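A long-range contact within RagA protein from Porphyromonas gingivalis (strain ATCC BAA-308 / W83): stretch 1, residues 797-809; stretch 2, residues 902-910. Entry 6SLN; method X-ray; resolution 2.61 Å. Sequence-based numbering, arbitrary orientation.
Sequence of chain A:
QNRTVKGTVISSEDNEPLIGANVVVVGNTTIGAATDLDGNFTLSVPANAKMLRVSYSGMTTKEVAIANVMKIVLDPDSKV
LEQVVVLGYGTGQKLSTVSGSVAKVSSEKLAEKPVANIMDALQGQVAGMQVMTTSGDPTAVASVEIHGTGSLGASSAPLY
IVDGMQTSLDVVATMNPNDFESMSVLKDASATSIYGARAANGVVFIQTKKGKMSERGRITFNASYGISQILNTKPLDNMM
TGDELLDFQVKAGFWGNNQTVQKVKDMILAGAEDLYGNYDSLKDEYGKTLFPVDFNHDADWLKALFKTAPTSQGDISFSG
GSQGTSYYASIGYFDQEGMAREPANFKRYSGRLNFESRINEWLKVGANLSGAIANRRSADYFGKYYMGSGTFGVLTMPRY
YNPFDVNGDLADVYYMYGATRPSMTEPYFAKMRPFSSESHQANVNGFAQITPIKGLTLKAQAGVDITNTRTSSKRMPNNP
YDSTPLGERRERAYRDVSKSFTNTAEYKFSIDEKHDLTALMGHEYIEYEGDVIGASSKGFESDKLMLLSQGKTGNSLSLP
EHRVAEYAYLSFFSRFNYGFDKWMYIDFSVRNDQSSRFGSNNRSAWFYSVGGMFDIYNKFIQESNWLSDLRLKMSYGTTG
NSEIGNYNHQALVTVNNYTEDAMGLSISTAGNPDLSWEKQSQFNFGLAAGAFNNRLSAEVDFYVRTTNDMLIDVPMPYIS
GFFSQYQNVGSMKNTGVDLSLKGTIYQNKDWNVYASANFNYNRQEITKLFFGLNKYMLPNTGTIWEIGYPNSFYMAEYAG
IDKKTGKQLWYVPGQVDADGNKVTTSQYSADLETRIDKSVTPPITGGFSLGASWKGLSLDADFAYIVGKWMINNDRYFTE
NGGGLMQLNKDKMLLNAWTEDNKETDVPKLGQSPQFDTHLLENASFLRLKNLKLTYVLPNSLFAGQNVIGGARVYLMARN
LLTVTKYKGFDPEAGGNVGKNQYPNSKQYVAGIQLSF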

# COMPACT_ATOMS: atom_id res chain seq x y z
N GLU A 797 -42.25 -30.51 6.74
CA GLU A 797 -43.43 -30.14 5.96
C GLU A 797 -44.43 -29.48 6.90
O GLU A 797 -45.06 -30.16 7.72
CB GLU A 797 -44.03 -31.35 5.25
CG GLU A 797 -43.03 -32.05 4.35
CD GLU A 797 -43.69 -33.01 3.38
OE1 GLU A 797 -44.89 -33.33 3.56
OE2 GLU A 797 -43.00 -33.44 2.44
N TYR A 798 -44.56 -28.16 6.78
CA TYR A 798 -45.48 -27.38 7.60
C TYR A 798 -46.91 -27.83 7.34
O TYR A 798 -47.32 -27.94 6.18
CB TYR A 798 -45.32 -25.89 7.27
CG TYR A 798 -46.16 -25.00 8.14
CD1 TYR A 798 -45.84 -24.80 9.47
CD2 TYR A 798 -47.30 -24.37 7.63
CE1 TYR A 798 -46.62 -24.00 10.27
CE2 TYR A 798 -48.07 -23.57 8.43
CZ TYR A 798 -47.73 -23.39 9.74
OH TYR A 798 -48.50 -22.58 10.55
N ALA A 799 -47.66 -28.11 8.40
CA ALA A 799 -49.06 -28.50 8.23
C ALA A 799 -49.96 -27.28 8.39
O ALA A 799 -50.40 -26.68 7.40
CB ALA A 799 -49.45 -29.61 9.22
N GLY A 800 -50.24 -26.91 9.63
CA GLY A 800 -50.84 -25.61 9.87
C GLY A 800 -50.82 -25.28 11.35
O GLY A 800 -49.78 -25.35 12.00
N ILE A 801 -51.97 -24.93 11.90
CA ILE A 801 -52.09 -24.78 13.34
C ILE A 801 -53.23 -25.67 13.83
O ILE A 801 -54.21 -25.91 13.12
CB ILE A 801 -52.30 -23.31 13.75
CG1 ILE A 801 -53.71 -22.83 13.42
CG2 ILE A 801 -51.27 -22.42 13.08
CD1 ILE A 801 -54.14 -21.61 14.26
N ASP A 802 -53.05 -26.22 15.03
CA ASP A 802 -54.13 -26.83 15.77
C ASP A 802 -55.01 -25.71 16.32
O ASP A 802 -54.55 -24.89 17.13
CB ASP A 802 -53.53 -27.69 16.87
CG ASP A 802 -54.56 -28.23 17.82
OD1 ASP A 802 -55.77 -28.15 17.53
OD2 ASP A 802 -54.12 -28.73 18.87
N LYS A 803 -56.27 -25.65 15.87
CA LYS A 803 -57.14 -24.52 16.19
C LYS A 803 -57.75 -24.60 17.59
O LYS A 803 -58.46 -23.67 18.00
CB LYS A 803 -58.24 -24.40 15.14
CG LYS A 803 -57.69 -24.41 13.72
CD LYS A 803 -58.32 -23.30 12.90
CE LYS A 803 -58.41 -23.68 11.44
NZ LYS A 803 -59.84 -23.74 11.00
N LYS A 804 -57.49 -25.69 18.33
CA LYS A 804 -57.84 -25.81 19.73
C LYS A 804 -56.75 -25.32 20.67
O LYS A 804 -57.01 -25.16 21.88
CB LYS A 804 -58.19 -27.27 20.05
CG LYS A 804 -59.01 -27.95 18.94
CD LYS A 804 -58.86 -29.46 18.97
CE LYS A 804 -59.70 -30.10 20.05
NZ LYS A 804 -59.60 -31.59 20.00
N THR A 805 -55.52 -25.07 20.14
CA THR A 805 -54.42 -24.48 20.90
C THR A 805 -53.81 -23.25 20.24
O THR A 805 -53.25 -22.40 20.95
CB THR A 805 -53.27 -25.50 21.11
OG1 THR A 805 -52.70 -25.89 19.83
CG2 THR A 805 -53.77 -26.72 21.80
N GLY A 806 -53.86 -23.11 18.92
CA GLY A 806 -53.08 -22.11 18.24
C GLY A 806 -51.64 -22.50 17.98
O GLY A 806 -50.85 -21.64 17.56
N LYS A 807 -51.26 -23.76 18.18
CA LYS A 807 -49.88 -24.16 18.01
C LYS A 807 -49.61 -24.56 16.57
O LYS A 807 -50.49 -25.03 15.86
CB LYS A 807 -49.55 -25.32 18.94
CG LYS A 807 -49.54 -24.96 20.42
CD LYS A 807 -49.09 -26.14 21.29
CE LYS A 807 -48.74 -25.69 22.70
NZ LYS A 807 -49.34 -24.36 23.04
N GLN A 808 -48.37 -24.37 16.14
CA GLN A 808 -47.96 -24.79 14.82
C GLN A 808 -47.86 -26.31 14.74
O GLN A 808 -47.64 -27.00 15.74
CB GLN A 808 -46.62 -24.16 14.45
CG GLN A 808 -46.69 -22.67 14.43
CD GLN A 808 -45.47 -22.07 13.84
OE1 GLN A 808 -44.47 -21.89 14.54
NE2 GLN A 808 -45.51 -21.76 12.55
N LEU A 809 -48.02 -26.82 13.53
CA LEU A 809 -48.09 -28.25 13.29
C LEU A 809 -47.22 -28.62 12.10
O LEU A 809 -47.13 -27.87 11.11
CB LEU A 809 -49.54 -28.69 13.06
CG LEU A 809 -50.43 -28.78 14.31
CD1 LEU A 809 -51.75 -29.50 14.04
CD2 LEU A 809 -49.69 -29.45 15.46
N ASN A 902 -60.44 -15.84 19.30
CA ASN A 902 -60.34 -15.78 17.85
C ASN A 902 -59.69 -17.08 17.41
O ASN A 902 -58.49 -17.28 17.60
CB ASN A 902 -59.52 -14.57 17.39
CG ASN A 902 -59.20 -14.61 15.91
OD1 ASN A 902 -60.04 -14.97 15.09
ND2 ASN A 902 -57.97 -14.27 15.57
N LYS A 903 -60.48 -17.95 16.81
CA LYS A 903 -60.04 -19.32 16.60
C LYS A 903 -60.19 -19.79 15.17
O LYS A 903 -59.47 -20.72 14.78
CB LYS A 903 -60.81 -20.26 17.52
CG LYS A 903 -60.01 -20.74 18.69
CD LYS A 903 -60.76 -21.81 19.44
CE LYS A 903 -61.45 -21.24 20.65
NZ LYS A 903 -61.64 -22.30 21.68
N GLU A 904 -61.09 -19.22 14.38
CA GLU A 904 -61.14 -19.53 12.96
C GLU A 904 -60.09 -18.64 12.30
O GLU A 904 -60.36 -17.57 11.75
CB GLU A 904 -62.53 -19.35 12.38
CG GLU A 904 -63.61 -20.17 13.09
CD GLU A 904 -63.25 -21.65 13.25
OE1 GLU A 904 -63.49 -22.21 14.34
OE2 GLU A 904 -62.73 -22.25 12.28
N THR A 905 -58.85 -19.09 12.41
CA THR A 905 -57.70 -18.44 11.81
C THR A 905 -56.60 -19.47 11.66
O THR A 905 -56.44 -20.34 12.52
CB THR A 905 -57.21 -17.27 12.66
OG1 THR A 905 -55.99 -16.76 12.09
CG2 THR A 905 -56.97 -17.71 14.10
N ASP A 906 -55.86 -19.37 10.57
CA ASP A 906 -54.70 -20.20 10.34
C ASP A 906 -53.41 -19.51 10.77
O ASP A 906 -52.32 -20.06 10.55
CB ASP A 906 -54.65 -20.60 8.86
CG ASP A 906 -54.65 -19.39 7.95
OD1 ASP A 906 -55.02 -18.30 8.43
OD2 ASP A 906 -54.28 -19.52 6.76
N VAL A 907 -53.50 -18.34 11.39
CA VAL A 907 -52.34 -17.62 11.89
C VAL A 907 -52.06 -18.10 13.32
O VAL A 907 -52.95 -17.98 14.18
CB VAL A 907 -52.55 -16.10 11.85
CG1 VAL A 907 -51.39 -15.38 12.52
CG2 VAL A 907 -52.71 -15.62 10.40
N PRO A 908 -50.87 -18.62 13.60
CA PRO A 908 -50.58 -19.22 14.92
C PRO A 908 -50.69 -18.23 16.07
O PRO A 908 -50.36 -17.05 15.94
CB PRO A 908 -49.13 -19.70 14.78
CG PRO A 908 -48.85 -19.75 13.31
CD PRO A 908 -49.74 -18.73 12.67
N LYS A 909 -51.11 -18.74 17.24
CA LYS A 909 -51.06 -17.93 18.46
C LYS A 909 -49.68 -17.32 18.65
O LYS A 909 -48.67 -17.95 18.34
CB LYS A 909 -51.41 -18.78 19.68
CG LYS A 909 -51.19 -18.06 21.01
CD LYS A 909 -52.02 -18.67 22.13
CE LYS A 909 -51.54 -18.23 23.49
NZ LYS A 909 -51.35 -19.42 24.35
N LEU A 910 -49.64 -16.09 19.16
CA LEU A 910 -48.38 -15.38 19.31
C LEU A 910 -47.51 -16.00 20.40
O LEU A 910 -48.01 -16.61 21.35
CB LEU A 910 -48.61 -13.91 19.64
CG LEU A 910 -49.17 -12.92 18.60
CD1 LEU A 910 -49.27 -11.58 19.26
CD2 LEU A 910 -48.32 -12.86 17.35
O HOH W 1 -50.70 -21.75 9.69

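Stretch 1 is a β-hairpin. Its strands are tied by backbone hydrogen bonds from Ala 799 N to Leu 809 O (2.8 Å) and from Asp 802 N to Lys 807 O (2.9 Å), and Asp 802 also steadies the turn, its OD1 accepting from Lys 804 N at 3.1 Å. Stretch 2 has no regular secondary structure and lies against the hairpin as an extended loop.

One direct hydrogen bond joins the two backbones: Lys 909 N donates to Gly 806 O at 2.9 Å. Here the chains come close, with Gly 806 CA 4.6 Å from Lys 909 CA. Glycine suits the site twice over. Its phi/psi of 82/10 would jam a CB against the preceding carbonyl oxygen, and an ideal CB on Gly 806 would also lie 2.7 Å from Lys 909 CB, a clash.

The apolar contact centres on Ile 801 and Pro 908. Ile 801 points toward stretch 2, and its CG2 meets Pro 908 CG at 3.6 Å. Pro 908 CG also lies 3.8 Å from Gln 808 CG and 4.0 Å from Tyr 798 OH, so the compact ring packs against side chains from both strands. Ile 801 also touches the loop backbone, with CD1 3.2 Å from Thr 905 O and CG2 3.6 Å from Asp 906 O. Within stretch 2, Thr 905 OG1 accepts a hydrogen bond from Val 907 N at 3.0 Å, bracing this bend.

Charge pairing occurs at the exposed turn, where Lys 803 NZ forms a salt bridge with Glu 904 OE2 at 3.5 Å. The long lysine also contributes its aliphatic portion: Lys 803 CD lies 3.5 Å from Thr 905 O, and Lys 803 O sits 3.3 Å from Lys 903 CD.

Finally, a water bridges the stretches: it donates to Asp 906 O at 2.5 Å and hydrogen-bonds with Tyr 798 OH, also at 2.5 Å.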